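Local coordinates for protein Ent-copalyl diphosphate synthase (Streptomyces platensis, PDB 5BP8) that belongs to the bacterial terpene cyclases, as a mainly helical protein whose C-terminal part is related to squalene-hopene cyclase, at residues D22-T34 with R248-V260. Sequence-based numbering, arbitrary orientation.
Sequences DPWGLVAPSVYDT and RFGGPVPSITPIV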
ATOM      1  N   ASP A  22      -4.860  -3.735 -18.165  1.00 23.02           N
ATOM      2  CA  ASP A  22      -3.685  -3.493 -17.323  1.00 22.79           C
ATOM      3  C   ASP A  22      -3.374  -4.716 -16.436  1.00 22.01           C
ATOM      4  O   ASP A  22      -3.898  -4.859 -15.330  1.00 23.14           O
ATOM      5  CB  ASP A  22      -3.894  -2.232 -16.485  1.00 22.18           C
ATOM      6  CG  ASP A  22      -2.692  -1.912 -15.581  1.00 22.56           C
ATOM      7  OD1 ASP A  22      -1.610  -2.517 -15.787  1.00 21.00           O
ATOM      8  OD2 ASP A  22      -2.840  -1.042 -14.685  1.00 22.89           O
ATOM      9  N   PRO A  23      -2.521  -5.607 -16.931  1.00 22.34           N
ATOM     10  CA  PRO A  23      -2.194  -6.807 -16.172  1.00 21.89           C
ATOM     11  C   PRO A  23      -1.262  -6.548 -14.978  1.00 21.40           C
ATOM     12  O   PRO A  23      -0.971  -7.476 -14.199  1.00 22.76           O
ATOM     13  CB  PRO A  23      -1.516  -7.695 -17.209  1.00 23.03           C
ATOM     14  CG  PRO A  23      -0.824  -6.735 -18.107  1.00 23.07           C
ATOM     15  CD  PRO A  23      -1.770  -5.548 -18.205  1.00 22.90           C
ATOM     16  N   TRP A  24      -0.791  -5.321 -14.834  1.00 20.15           N
ATOM     17  CA  TRP A  24       0.054  -4.966 -13.685  1.00 20.07           C
ATOM     18  C   TRP A  24      -0.759  -4.407 -12.512  1.00 19.68           C
ATOM     19  O   TRP A  24      -0.372  -4.548 -11.365  1.00 21.28           O
ATOM     20  CB  TRP A  24       1.049  -3.898 -14.086  1.00 20.07           C
ATOM     21  CG  TRP A  24       2.064  -4.292 -15.140  1.00 19.67           C
ATOM     22  CD1 TRP A  24       1.870  -4.388 -16.502  1.00 21.21           C
ATOM     23  CD2 TRP A  24       3.425  -4.647 -14.905  1.00 19.27           C
ATOM     24  NE1 TRP A  24       3.054  -4.755 -17.123  1.00 20.46           N
ATOM     25  CE2 TRP A  24       4.025  -4.911 -16.160  1.00 19.25           C
ATOM     26  CE3 TRP A  24       4.213  -4.719 -13.755  1.00 18.69           C
ATOM     27  CZ2 TRP A  24       5.363  -5.261 -16.281  1.00 18.51           C
ATOM     28  CZ3 TRP A  24       5.518  -5.052 -13.870  1.00 17.95           C
ATOM     29  CH2 TRP A  24       6.105  -5.314 -15.125  1.00 18.11           C
ATOM     30  N   GLY A  25      -1.834  -3.692 -12.814  1.00 19.92           N
ATOM     31  CA  GLY A  25      -2.455  -2.807 -11.853  1.00 19.77           C
ATOM     32  C   GLY A  25      -1.645  -1.521 -11.796  1.00 19.93           C
ATOM     33  O   GLY A  25      -0.481  -1.494 -12.228  1.00 19.48           O
ATOM     34  N   LEU A  26      -2.252  -0.452 -11.301  1.00 19.27           N
ATOM     35  CA  LEU A  26      -1.592   0.857 -11.283  1.00 19.87           C
ATOM     36  C   LEU A  26      -1.289   1.315  -9.861  1.00 18.92           C
ATOM     37  O   LEU A  26      -2.201   1.537  -9.032  1.00 19.43           O
ATOM     38  CB  LEU A  26      -2.414   1.916 -12.030  1.00 20.54           C
ATOM     39  CG  LEU A  26      -1.880   3.349 -12.023  1.00 20.76           C
ATOM     40  CD1 LEU A  26      -0.471   3.430 -12.602  1.00 21.82           C
ATOM     41  CD2 LEU A  26      -2.838   4.265 -12.807  1.00 22.03           C
ATOM     42  N   VAL A  27       0.006   1.427  -9.579  1.00 17.39           N
ATOM     43  CA  VAL A  27       0.518   2.011  -8.340  1.00 16.14           C
ATOM     44  C   VAL A  27       1.422   3.150  -8.731  1.00 16.58           C
ATOM     45  O   VAL A  27       2.365   2.939  -9.520  1.00 17.47           O
ATOM     46  CB  VAL A  27       1.279   0.988  -7.444  1.00 16.27           C
ATOM     47  CG1 VAL A  27       1.836   1.700  -6.195  1.00 17.16           C
ATOM     48  CG2 VAL A  27       0.365  -0.151  -7.002  1.00 16.87           C
ATOM     49  N   ALA A  28       1.165   4.343  -8.198  1.00 16.51           N
ATOM     50  CA  ALA A  28       1.973   5.524  -8.552  1.00 17.50           C
ATOM     51  C   ALA A  28       3.374   5.381  -7.976  1.00 17.63           C
ATOM     52  O   ALA A  28       3.560   4.726  -6.946  1.00 17.29           O
ATOM     53  CB  ALA A  28       1.334   6.792  -8.012  1.00 17.66           C
ATOM     54  N   PRO A  29       4.367   6.002  -8.625  1.00 17.53           N
ATOM     55  CA  PRO A  29       5.696   5.981  -8.004  1.00 17.66           C
ATOM     56  C   PRO A  29       5.718   6.643  -6.654  1.00 17.74           C
ATOM     57  O   PRO A  29       4.860   7.475  -6.336  1.00 18.02           O
ATOM     58  CB  PRO A  29       6.582   6.776  -8.988  1.00 18.80           C
ATOM     59  CG  PRO A  29       5.820   6.829 -10.281  1.00 19.73           C
ATOM     60  CD  PRO A  29       4.367   6.578  -9.979  1.00 19.02           C
ATOM     61  N   SER A  30       6.678   6.239  -5.838  1.00 17.35           N
ATOM     62  CA  SER A  30       6.988   6.981  -4.641  1.00 17.22           C
ATOM     63  C   SER A  30       8.484   7.061  -4.443  1.00 16.19           C
ATOM     64  O   SER A  30       9.279   6.500  -5.214  1.00 17.28           O
ATOM     65  CB  SER A  30       6.295   6.390  -3.394  1.00 17.11           C
ATOM     66  OG  SER A  30       6.763   5.085  -3.126  1.00 19.44           O
ATOM     67  N   VAL A  31       8.869   7.800  -3.412  1.00 15.46           N
ATOM     68  CA  VAL A  31      10.280   8.085  -3.179  1.00 14.96           C
ATOM     69  C   VAL A  31      11.069   6.836  -2.798  1.00 14.73           C
ATOM     70  O   VAL A  31      12.174   6.633  -3.283  1.00 14.03           O
ATOM     71  CB  VAL A  31      10.405   9.154  -2.074  1.00 15.00           C
ATOM     72  CG1 VAL A  31      11.833   9.281  -1.576  1.00 15.86           C
ATOM     73  CG2 VAL A  31       9.871  10.495  -2.586  1.00 16.21           C
ATOM     74  N   TYR A  32      10.521   5.986  -1.936  1.00 14.11           N
ATOM     75  CA  TYR A  32      11.365   4.905  -1.365  1.00 14.99           C
ATOM     76  C   TYR A  32      12.075   4.043  -2.418  1.00 15.01           C
ATOM     77  O   TYR A  32      13.312   3.944  -2.410  1.00 14.98           O
ATOM     78  CB  TYR A  32      10.584   3.990  -0.384  1.00 14.79           C
ATOM     79  CG  TYR A  32      11.468   2.873   0.096  1.00 14.54           C
ATOM     80  CD1 TYR A  32      12.318   3.052   1.178  1.00 14.54           C
ATOM     81  CD2 TYR A  32      11.532   1.662  -0.579  1.00 15.08           C
ATOM     82  CE1 TYR A  32      13.177   2.066   1.585  1.00 14.60           C
ATOM     83  CE2 TYR A  32      12.410   0.655  -0.176  1.00 14.77           C
ATOM     84  CZ  TYR A  32      13.237   0.867   0.915  1.00 14.99           C
ATOM     85  OH  TYR A  32      14.119  -0.115   1.363  1.00 14.82           O
ATOM     86  N   ASP A  33      11.320   3.422  -3.345  1.00 15.44           N
ATOM     87  CA  ASP A  33      11.959   2.512  -4.293  1.00 16.25           C
ATOM     88  C   ASP A  33      12.703   3.295  -5.367  1.00 15.47           C
ATOM     89  O   ASP A  33      13.669   2.803  -5.933  1.00 16.40           O
ATOM     90  CB  ASP A  33      10.990   1.531  -4.988  1.00 17.20           C
ATOM     91  CG  ASP A  33      10.944   0.157  -4.319  1.00 18.29           C
ATOM     92  OD1 ASP A  33      10.806   0.080  -3.081  1.00 21.09           O
ATOM     93  OD2 ASP A  33      10.978  -0.862  -5.028  1.00 18.76           O
ATOM     94  N   THR A  34      12.238   4.483  -5.697  1.00 14.84           N
ATOM     95  CA  THR A  34      12.945   5.284  -6.674  1.00 15.55           C
ATOM     96  C   THR A  34      14.379   5.529  -6.189  1.00 15.60           C
ATOM     97  O   THR A  34      15.369   5.376  -6.969  1.00 16.29           O
ATOM     98  CB  THR A  34      12.184   6.615  -6.927  1.00 15.78           C
ATOM     99  OG1 THR A  34      10.887   6.335  -7.463  1.00 15.98           O
ATOM    100  CG2 THR A  34      12.937   7.476  -7.879  1.00 15.83           C
ATOM    101  N   ARG A 248       7.336   2.672 -17.567  1.00 19.72           N
ATOM    102  CA  ARG A 248       5.948   2.999 -17.438  1.00 21.03           C
ATOM    103  C   ARG A 248       5.767   4.415 -16.901  1.00 20.54           C
ATOM    104  O   ARG A 248       4.837   5.115 -17.300  1.00 21.34           O
ATOM    105  CB  ARG A 248       5.252   1.993 -16.519  1.00 21.09           C
ATOM    106  CG  ARG A 248       3.763   2.227 -16.410  1.00 22.19           C
ATOM    107  CD  ARG A 248       3.080   1.092 -15.685  1.00 21.89           C
ATOM    108  NE  ARG A 248       1.630   1.252 -15.722  1.00 22.00           N
ATOM    109  CZ  ARG A 248       0.791   0.544 -14.977  1.00 22.09           C
ATOM    110  NH1 ARG A 248       1.245  -0.348 -14.093  1.00 20.90           N
ATOM    111  NH2 ARG A 248      -0.511   0.747 -15.096  1.00 23.36           N
ATOM    112  N   PHE A 249       6.674   4.851 -16.027  1.00 19.18           N
ATOM    113  CA  PHE A 249       6.548   6.160 -15.379  1.00 20.14           C
ATOM    114  C   PHE A 249       7.600   7.170 -15.764  1.00 20.00           C
ATOM    115  O   PHE A 249       7.655   8.256 -15.181  1.00 20.70           O
ATOM    116  CB  PHE A 249       6.561   5.968 -13.856  1.00 20.48           C
ATOM    117  CG  PHE A 249       5.488   5.039 -13.391  1.00 20.81           C
ATOM    118  CD1 PHE A 249       4.166   5.463 -13.377  1.00 20.85           C
ATOM    119  CD2 PHE A 249       5.782   3.715 -13.084  1.00 21.14           C
ATOM    120  CE1 PHE A 249       3.151   4.612 -12.971  1.00 20.80           C
ATOM    121  CE2 PHE A 249       4.769   2.852 -12.679  1.00 21.28           C
ATOM    122  CZ  PHE A 249       3.449   3.312 -12.634  1.00 21.18           C
ATOM    123  N   GLY A 250       8.436   6.826 -16.721  1.00 20.21           N
ATOM    124  CA  GLY A 250       9.548   7.686 -17.136  1.00 20.76           C
ATOM    125  C   GLY A 250      10.689   7.812 -16.134  1.00 20.64           C
ATOM    126  O   GLY A 250      11.344   8.866 -16.073  1.00 20.50           O
ATOM    127  N   GLY A 251      10.951   6.744 -15.375  1.00 18.77           N
ATOM    128  CA  GLY A 251      12.108   6.690 -14.455  1.00 18.50           C
ATOM    129  C   GLY A 251      11.749   6.273 -13.025  1.00 18.83           C
ATOM    130  O   GLY A 251      12.242   5.255 -12.533  1.00 17.84           O
ATOM    131  N   PRO A 252      10.933   7.085 -12.339  1.00 17.87           N
ATOM    132  CA  PRO A 252      10.498   6.740 -10.979  1.00 18.11           C
ATOM    133  C   PRO A 252       9.656   5.467 -10.944  1.00 17.97           C
ATOM    134  O   PRO A 252       9.077   5.068 -11.981  1.00 17.84           O
ATOM    135  CB  PRO A 252       9.683   7.964 -10.541  1.00 18.68           C
ATOM    136  CG  PRO A 252      10.062   9.065 -11.474  1.00 19.11           C
ATOM    137  CD  PRO A 252      10.437   8.407 -12.761  1.00 19.03           C
ATOM    138  N   VAL A 253       9.604   4.820  -9.777  1.00 17.12           N
ATOM    139  CA  VAL A 253       8.961   3.512  -9.651  1.00 16.63           C
ATOM    140  C   VAL A 253       8.142   3.449  -8.355  1.00 16.13           C
ATOM    141  O   VAL A 253       8.476   4.136  -7.377  1.00 15.26           O
ATOM    142  CB  VAL A 253      10.001   2.386  -9.685  1.00 16.48           C
ATOM    143  CG1 VAL A 253      10.704   2.341 -11.050  1.00 17.04           C
ATOM    144  CG2 VAL A 253      11.029   2.554  -8.580  1.00 16.54           C
ATOM    145  N   PRO A 254       7.082   2.631  -8.355  1.00 16.10           N
ATOM    146  CA  PRO A 254       6.347   2.310  -7.140  1.00 15.57           C
ATOM    147  C   PRO A 254       7.130   1.283  -6.301  1.00 15.82           C
ATOM    148  O   PRO A 254       8.076   0.662  -6.795  1.00 15.37           O
ATOM    149  CB  PRO A 254       5.092   1.664  -7.676  1.00 15.54           C
ATOM    150  CG  PRO A 254       5.569   0.934  -8.897  1.00 16.24           C
ATOM    151  CD  PRO A 254       6.527   1.911  -9.518  1.00 16.00           C
ATOM    152  N   SER A 255       6.703   1.066  -5.067  1.00 14.76           N
ATOM    153  CA  SER A 255       7.356   0.099  -4.171  1.00 14.82           C
ATOM    154  C   SER A 255       6.774  -1.323  -4.283  1.00 15.23           C
ATOM    155  O   SER A 255       7.348  -2.287  -3.766  1.00 14.68           O
ATOM    156  CB  SER A 255       7.273   0.591  -2.724  1.00 15.58           C
ATOM    157  OG  SER A 255       5.939   0.523  -2.216  1.00 16.36           O
ATOM    158  N   ILE A 256       5.616  -1.428  -4.933  1.00 16.12           N
ATOM    159  CA  ILE A 256       4.937  -2.695  -5.131  1.00 16.88           C
ATOM    160  C   ILE A 256       4.296  -2.690  -6.504  1.00 16.35           C
ATOM    161  O   ILE A 256       3.560  -1.749  -6.850  1.00 15.59           O
ATOM    162  CB  ILE A 256       3.915  -2.996  -3.994  1.00 17.45           C
ATOM    163  CG1 ILE A 256       3.270  -4.367  -4.201  1.00 19.19           C
ATOM    164  CG2 ILE A 256       2.890  -1.897  -3.857  1.00 18.16           C
ATOM    165  CD1 ILE A 256       2.458  -4.837  -3.004  1.00 21.00           C
ATOM    166  N   THR A 257       4.681  -3.673  -7.321  1.00 16.98           N
ATOM    167  CA  THR A 257       4.105  -3.861  -8.655  1.00 16.56           C
ATOM    168  C   THR A 257       4.511  -5.234  -9.161  1.00 17.43           C
ATOM    169  O   THR A 257       5.647  -5.640  -8.981  1.00 17.44           O
ATOM    170  CB  THR A 257       4.507  -2.753  -9.639  1.00 16.83           C
ATOM    171  OG1 THR A 257       3.781  -2.908 -10.872  1.00 17.27           O
ATOM    172  CG2 THR A 257       6.023  -2.740  -9.892  1.00 16.93           C
ATOM    173  N   PRO A 258       3.561  -5.993  -9.736  1.00 17.70           N
ATOM    174  CA  PRO A 258       2.143  -5.734  -9.902  1.00 17.77           C
ATOM    175  C   PRO A 258       1.355  -5.853  -8.601  1.00 16.98           C
ATOM    176  O   PRO A 258       1.868  -6.372  -7.583  1.00 16.50           O
ATOM    177  CB  PRO A 258       1.663  -6.860 -10.861  1.00 19.14           C
ATOM    178  CG  PRO A 258       2.804  -7.764 -11.063  1.00 19.33           C
ATOM    179  CD  PRO A 258       3.976  -7.321 -10.247  1.00 18.45           C
ATOM    180  N   ILE A 259       0.118  -5.392  -8.668  1.00 17.03           N
ATOM    181  CA  ILE A 259      -0.891  -5.569  -7.620  1.00 17.26           C
ATOM    182  C   ILE A 259      -2.200  -6.140  -8.214  1.00 18.51           C
ATOM    183  O   ILE A 259      -3.296  -5.900  -7.710  1.00 18.35           O
ATOM    184  CB  ILE A 259      -1.201  -4.248  -6.896  1.00 17.52           C
ATOM    185  CG1 ILE A 259      -1.691  -3.153  -7.859  1.00 18.09           C
ATOM    186  CG2 ILE A 259      -0.007  -3.785  -6.088  1.00 17.91           C
ATOM    187  CD1 ILE A 259      -2.459  -2.074  -7.141  1.00 18.23           C
ATOM    188  N   VAL A 260      -2.065  -6.872  -9.311  1.00 18.59           N
ATOM    189  CA  VAL A 260      -3.218  -7.260 -10.156  1.00 19.15           C
ATOM    190  C   VAL A 260      -4.431  -7.836  -9.394  1.00 19.50           C
ATOM    191  O   VAL A 260      -5.554  -7.389  -9.602  1.00 18.97           O
ATOM    192  CB  VAL A 260      -2.746  -8.175 -11.306  1.00 20.70           C
ATOM    193  CG1 VAL A 260      -2.087  -9.455 -10.825  1.00 20.85           C
ATOM    194  CG2 VAL A 260      -3.879  -8.483 -12.268  1.00 22.72           C
TER
HETATM  195  O   HOH W   1       1.350  -2.131 -10.083  1.00 19.61           O
HETATM  196  O   HOH W   2       4.849   3.283  -4.307  1.00 16.23           O
HETATM  197  O   HOH W   3       8.687   3.677  -4.336  1.00 20.14           O
HETATM  198  O   HOH W   4       9.806  -2.318  -2.513  1.00 16.84           O
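Arg-248, at the end of helix 237-249, reaches across to Asp-22 and Gly-25. Its CB points toward residues 22-34, and CG lies over one face of its neighbour Phe-249, whose opposite face receives Pro-29 CD at 3.9 Å from the ring centroid. With CG anti to the backbone N (chi1 -176°) and the chain extended to NE, CD and NE carry the guanidinium out to two oxygens and a methyl group. Arg-248 NH1 gives a straight bond (165°) to Gly-25 O at 2.8 Å, within the guanidinium plane. Arg-248 NH2 forms a salt bridge with Asp-22 OD2 at 3.0 Å, meeting it from above the carboxylate plane. CZ and NH2 have Leu-26 CD1 over one face, and this methyl also meets the edge of Phe-249. Asp-22 OD1 accepts from Trp-24 N, an Asx turn that steadies the carboxylate, while water 1 joins Gly-25 O to Thr-257 OG1.

Farther along, Ile-259 N donates to Trp-24 O at 2.9 Å, just past the cis peptide before Pro-258. Val-27 CG2 presses tightly on Ile-259 CD1, 3.4 Å away, and Val-27 CG1 rests on Pro-254 CB. Near helix 31-40, Val-253 binds through both backbone polar atoms: its N donates to Thr-34 OG1 at 3.0 Å, and its O accepts from Ser-30 N.

Two loops thus run antiparallel, one linking helix 7-20 to helix 31-40, the other helix 237-249 to helix 260-274. They are probably the outgoing and returning linkers of a gamma domain inserted between the first and second helices of the beta domain, as in class II terpene cyclases.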